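Local coordinates for protein 373aa long hypothetical citrate synthase (Sulfolobus tokodaii, PDB 1VGP) that is of undescribed function but probably belongs to the citrate synthase family, as a mostly helical protein with two chains in its assembly, at residues G216-E228 / N308-L320. Numbering follows the deposited sequence.
Sequences GGANYEALKMFKE and NVDFFSSIVFYSL
The F226 ring turns its edge to one face of F311, an edge-to-face pair with planes at 84°. CZ of F226 lies 3.7 Å from CZ of F311, above that face and offset toward the rim. F311 reaches it with CG anti to its own backbone N (chi1 -172°), although its CB starts out pointing away from 216-228. The backbone O of F311 sits at the edge of the F226 ring, and I315 CD1 meets F226 CE2 obliquely at 3.7 Å. One face of Y318 carries L223 CD1, a CH-pi contact 4.0 Å from the ring centroid. At the far end of that ring, K227 NZ donates to Y318 OH at 3.1 Å. The Y220 ring has S313 OG at its edge, in plane, and crosses F317 obliquely, with CE2 of each ring 3.8 Å apart. F327 adds an edge-to-face partner to Y220.

Helices 221-228 and 309-319 cross steeply, at -77° and 8.2 Å between axes. This is buried helix-on-helix packing, as expected of the largely helical citrate synthase fold. Small side chains meet near the crossing: A222 CB touches S314 OG, which donates to D310 O one turn back. Helix 281-300 also packs on L223 and F226.

The loop before helix 221-228 turns to the start of the other helix. There N219 ND2 donates to D310 OD1 at 3.0 Å, on the anti side of the carboxylate but tilted well out of its plane, with amide and carboxylate planes nearly perpendicular. The bond is bent at the hydrogen. G217 CA also lies against D310 OD1. At the N-cap of helix 309-319, N308 OD1 accepts weak bonds from D310 N and F311 N.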
loop_
_atom_site.group_PDB
_atom_site.type_symbol
_atom_site.label_atom_id
_atom_site.label_comp_id
_atom_site.label_asym_id
_atom_site.label_seq_id
_atom_site.Cartn_x
_atom_site.Cartn_y
_atom_site.Cartn_z
ATOM N N GLY A 216 -0.378 16.201 1.880
ATOM C CA GLY A 216 -0.400 17.504 1.235
ATOM C C GLY A 216 -1.220 17.479 -0.044
ATOM O O GLY A 216 -1.286 16.457 -0.721
ATOM N N GLY A 217 -1.853 18.605 -0.368
ATOM C CA GLY A 217 -2.748 18.641 -1.511
ATOM C C GLY A 217 -3.938 17.708 -1.405
ATOM O O GLY A 217 -4.108 17.003 -0.407
ATOM N N ALA A 218 -4.760 17.701 -2.453
ATOM C CA ALA A 218 -6.045 16.998 -2.441
ATOM C C ALA A 218 -6.880 17.453 -1.267
ATOM O O ALA A 218 -7.326 16.635 -0.461
ATOM C CB ALA A 218 -5.833 15.481 -2.385
ATOM N N ASN A 219 -7.089 18.760 -1.160
ATOM C CA ASN A 219 -7.735 19.308 0.020
ATOM C C ASN A 219 -9.191 19.598 -0.241
ATOM O O ASN A 219 -10.071 18.939 0.322
ATOM C CB ASN A 219 -6.991 20.563 0.469
ATOM C CG ASN A 219 -5.717 20.235 1.215
ATOM O OD1 ASN A 219 -5.730 19.479 2.183
ATOM N ND2 ASN A 219 -4.597 20.800 0.755
ATOM N N TYR A 220 -9.454 20.576 -1.104
ATOM C CA TYR A 220 -10.822 20.825 -1.584
ATOM C C TYR A 220 -11.736 21.328 -0.473
ATOM O O TYR A 220 -12.958 21.332 -0.614
ATOM C CB TYR A 220 -11.379 19.540 -2.201
ATOM C CG TYR A 220 -10.418 18.926 -3.183
ATOM C CD1 TYR A 220 -9.947 17.628 -3.008
ATOM C CD2 TYR A 220 -9.938 19.664 -4.265
ATOM C CE1 TYR A 220 -9.014 17.079 -3.886
ATOM C CE2 TYR A 220 -9.010 19.131 -5.144
ATOM C CZ TYR A 220 -8.549 17.840 -4.952
ATOM O OH TYR A 220 -7.618 17.317 -5.813
ATOM N N GLU A 221 -11.127 21.764 0.627
ATOM C CA GLU A 221 -11.853 22.456 1.680
ATOM C C GLU A 221 -12.133 23.880 1.217
ATOM O O GLU A 221 -12.963 24.583 1.796
ATOM C CB GLU A 221 -11.018 22.461 2.965
ATOM C CG GLU A 221 -11.247 21.246 3.852
ATOM C CD GLU A 221 -12.431 21.428 4.796
ATOM O OE1 GLU A 221 -13.009 20.409 5.241
ATOM O OE2 GLU A 221 -12.778 22.593 5.091
ATOM N N ALA A 222 -11.439 24.281 0.153
ATOM C CA ALA A 222 -11.568 25.607 -0.442
ATOM C C ALA A 222 -12.952 25.869 -1.018
ATOM O O ALA A 222 -13.496 26.965 -0.858
ATOM C CB ALA A 222 -10.519 25.796 -1.530
ATOM N N LEU A 223 -13.514 24.871 -1.697
ATOM C CA LEU A 223 -14.878 24.961 -2.211
ATOM C C LEU A 223 -15.854 25.194 -1.065
ATOM O O LEU A 223 -16.785 25.994 -1.179
ATOM C CB LEU A 223 -15.261 23.668 -2.937
ATOM C CG LEU A 223 -16.130 23.756 -4.199
ATOM C CD1 LEU A 223 -17.028 22.531 -4.249
ATOM C CD2 LEU A 223 -16.959 25.023 -4.214
ATOM N N LYS A 224 -15.624 24.485 0.038
ATOM C CA LYS A 224 -16.451 24.591 1.235
ATOM C C LYS A 224 -16.385 26.010 1.784
ATOM O O LYS A 224 -17.407 26.601 2.145
ATOM C CB LYS A 224 -15.969 23.599 2.302
ATOM C CG LYS A 224 -16.731 23.682 3.617
ATOM C CD LYS A 224 -15.949 23.072 4.789
ATOM C CE LYS A 224 -16.234 23.805 6.119
ATOM N NZ LYS A 224 -15.402 25.047 6.306
ATOM N N MET A 225 -15.173 26.555 1.835
ATOM C CA MET A 225 -14.976 27.921 2.293
ATOM C C MET A 225 -15.723 28.934 1.425
ATOM O O MET A 225 -16.429 29.799 1.944
ATOM C CB MET A 225 -13.488 28.251 2.314
ATOM C CG MET A 225 -13.183 29.662 2.783
ATOM S SD MET A 225 -11.453 30.075 2.541
ATOM C CE MET A 225 -11.434 30.418 0.816
ATOM N N PHE A 226 -15.571 28.832 0.106
ATOM C CA PHE A 226 -16.304 29.723 -0.791
ATOM C C PHE A 226 -17.803 29.609 -0.524
ATOM O O PHE A 226 -18.535 30.588 -0.609
ATOM C CB PHE A 226 -16.034 29.379 -2.260
ATOM C CG PHE A 226 -14.586 29.429 -2.648
ATOM C CD1 PHE A 226 -13.724 30.351 -2.066
ATOM C CD2 PHE A 226 -14.084 28.548 -3.605
ATOM C CE1 PHE A 226 -12.381 30.394 -2.431
ATOM C CE2 PHE A 226 -12.747 28.581 -3.976
ATOM C CZ PHE A 226 -11.892 29.507 -3.386
ATOM N N LYS A 227 -18.255 28.399 -0.218
ATOM C CA LYS A 227 -19.668 28.166 0.004
ATOM C C LYS A 227 -20.157 28.891 1.254
ATOM O O LYS A 227 -21.172 29.586 1.210
ATOM C CB LYS A 227 -19.953 26.661 0.112
ATOM C CG LYS A 227 -20.227 25.983 -1.243
ATOM C CD LYS A 227 -20.071 24.462 -1.171
ATOM C CE LYS A 227 -20.510 23.786 -2.466
ATOM N NZ LYS A 227 -21.789 24.353 -2.981
ATOM N N GLU A 228 -19.435 28.753 2.365
ATOM C CA GLU A 228 -19.918 29.337 3.606
ATOM C C GLU A 228 -19.750 30.852 3.691
ATOM O O GLU A 228 -20.557 31.527 4.326
ATOM C CB GLU A 228 -19.290 28.643 4.820
ATOM C CG GLU A 228 -17.788 28.669 4.922
ATOM C CD GLU A 228 -17.287 27.776 6.050
ATOM O OE1 GLU A 228 -17.614 26.565 6.045
ATOM O OE2 GLU A 228 -16.569 28.279 6.944
ATOM N N ASN A 308 -2.675 28.006 -4.016
ATOM C CA ASN A 308 -2.088 26.819 -4.617
ATOM C C ASN A 308 -3.127 26.151 -5.499
ATOM O O ASN A 308 -4.282 26.587 -5.550
ATOM C CB ASN A 308 -1.633 25.839 -3.533
ATOM C CG ASN A 308 -2.793 25.303 -2.718
ATOM O OD1 ASN A 308 -3.784 24.819 -3.279
ATOM N ND2 ASN A 308 -2.682 25.382 -1.391
ATOM N N VAL A 309 -2.724 25.084 -6.183
ATOM C CA VAL A 309 -3.595 24.459 -7.165
ATOM C C VAL A 309 -4.977 24.116 -6.604
ATOM O O VAL A 309 -5.975 24.268 -7.301
ATOM C CB VAL A 309 -2.948 23.187 -7.749
ATOM C CG1 VAL A 309 -2.846 22.117 -6.686
ATOM C CG2 VAL A 309 -3.760 22.695 -8.932
ATOM N N ASP A 310 -5.032 23.661 -5.354
ATOM C CA ASP A 310 -6.301 23.283 -4.725
ATOM C C ASP A 310 -7.294 24.436 -4.689
ATOM O O ASP A 310 -8.506 24.229 -4.700
ATOM C CB ASP A 310 -6.082 22.792 -3.288
ATOM C CG ASP A 310 -5.193 21.555 -3.218
ATOM O OD1 ASP A 310 -4.502 21.390 -2.186
ATOM O OD2 ASP A 310 -5.179 20.759 -4.187
ATOM N N PHE A 311 -6.775 25.656 -4.644
ATOM C CA PHE A 311 -7.612 26.845 -4.547
ATOM C C PHE A 311 -8.558 26.986 -5.734
ATOM O O PHE A 311 -9.688 27.431 -5.580
ATOM C CB PHE A 311 -6.733 28.087 -4.440
ATOM C CG PHE A 311 -7.494 29.343 -4.152
ATOM C CD1 PHE A 311 -7.913 30.167 -5.190
ATOM C CD2 PHE A 311 -7.793 29.707 -2.842
ATOM C CE1 PHE A 311 -8.617 31.346 -4.933
ATOM C CE2 PHE A 311 -8.501 30.885 -2.573
ATOM C CZ PHE A 311 -8.912 31.706 -3.625
ATOM N N PHE A 312 -8.102 26.611 -6.919
ATOM C CA PHE A 312 -8.963 26.682 -8.082
ATOM C C PHE A 312 -9.445 25.310 -8.529
ATOM O O PHE A 312 -10.511 25.194 -9.138
ATOM C CB PHE A 312 -8.246 27.378 -9.237
ATOM C CG PHE A 312 -7.967 28.832 -8.988
ATOM C CD1 PHE A 312 -6.657 29.282 -8.816
ATOM C CD2 PHE A 312 -9.004 29.759 -8.945
ATOM C CE1 PHE A 312 -6.385 30.628 -8.610
ATOM C CE2 PHE A 312 -8.746 31.103 -8.740
ATOM C CZ PHE A 312 -7.431 31.542 -8.573
ATOM N N SER A 313 -8.677 24.268 -8.235
ATOM C CA SER A 313 -9.015 22.940 -8.739
ATOM C C SER A 313 -10.386 22.473 -8.230
ATOM O O SER A 313 -11.077 21.700 -8.900
ATOM C CB SER A 313 -7.923 21.924 -8.358
ATOM O OG SER A 313 -8.080 21.453 -7.035
ATOM N N SER A 314 -10.789 22.960 -7.060
ATOM C CA SER A 314 -12.062 22.542 -6.483
ATOM C C SER A 314 -13.262 23.277 -7.082
ATOM O O SER A 314 -14.377 22.755 -7.093
ATOM C CB SER A 314 -12.040 22.734 -4.964
ATOM O OG SER A 314 -11.510 23.997 -4.613
ATOM N N ILE A 315 -13.045 24.489 -7.581
ATOM C CA ILE A 315 -14.082 25.141 -8.369
ATOM C C ILE A 315 -14.243 24.389 -9.685
ATOM O O ILE A 315 -15.361 24.086 -10.106
ATOM C CB ILE A 315 -13.733 26.617 -8.664
ATOM C CG1 ILE A 315 -13.939 27.459 -7.404
ATOM C CG2 ILE A 315 -14.635 27.165 -9.766
ATOM C CD1 ILE A 315 -13.513 28.905 -7.552
ATOM N N VAL A 316 -13.116 24.089 -10.326
ATOM C CA VAL A 316 -13.120 23.434 -11.624
ATOM C C VAL A 316 -13.789 22.058 -11.574
ATOM O O VAL A 316 -14.742 21.795 -12.312
ATOM C CB VAL A 316 -11.681 23.275 -12.160
ATOM C CG1 VAL A 316 -11.654 22.292 -13.337
ATOM C CG2 VAL A 316 -11.138 24.642 -12.574
ATOM N N PHE A 317 -13.288 21.187 -10.701
ATOM C CA PHE A 317 -13.871 19.866 -10.520
ATOM C C PHE A 317 -15.387 19.981 -10.325
ATOM O O PHE A 317 -16.167 19.166 -10.830
ATOM C CB PHE A 317 -13.233 19.170 -9.312
ATOM C CG PHE A 317 -11.843 18.637 -9.569
ATOM C CD1 PHE A 317 -11.462 18.198 -10.833
ATOM C CD2 PHE A 317 -10.914 18.562 -8.533
ATOM C CE1 PHE A 317 -10.175 17.690 -11.071
ATOM C CE2 PHE A 317 -9.630 18.058 -8.759
ATOM C CZ PHE A 317 -9.259 17.622 -10.028
ATOM N N TYR A 318 -15.797 21.002 -9.584
ATOM C CA TYR A 318 -17.202 21.254 -9.312
ATOM C C TYR A 318 -17.907 21.615 -10.619
ATOM O O TYR A 318 -18.857 20.947 -11.017
ATOM C CB TYR A 318 -17.314 22.392 -8.297
ATOM C CG TYR A 318 -18.670 22.554 -7.643
ATOM C CD1 TYR A 318 -19.393 23.740 -7.798
ATOM C CD2 TYR A 318 -19.217 21.548 -6.836
ATOM C CE1 TYR A 318 -20.617 23.928 -7.170
ATOM C CE2 TYR A 318 -20.444 21.725 -6.199
ATOM C CZ TYR A 318 -21.138 22.919 -6.370
ATOM O OH TYR A 318 -22.353 23.134 -5.754
ATOM N N SER A 319 -17.426 22.652 -11.298
ATOM C CA SER A 319 -18.008 23.048 -12.572
ATOM C C SER A 319 -18.089 21.903 -13.561
ATOM O O SER A 319 -18.944 21.906 -14.443
ATOM C CB SER A 319 -17.204 24.174 -13.207
ATOM O OG SER A 319 -16.788 25.092 -12.225
ATOM N N LEU A 320 -17.190 20.935 -13.437
ATOM C CA LEU A 320 -17.091 19.882 -14.437
ATOM C C LEU A 320 -18.029 18.716 -14.110
ATOM O O LEU A 320 -18.073 17.719 -14.833
ATOM C CB LEU A 320 -15.641 19.392 -14.536
ATOM C CG LEU A 320 -14.699 20.330 -15.290
ATOM C CD1 LEU A 320 -13.293 19.762 -15.314
ATOM C CD2 LEU A 320 -15.203 20.517 -16.709
#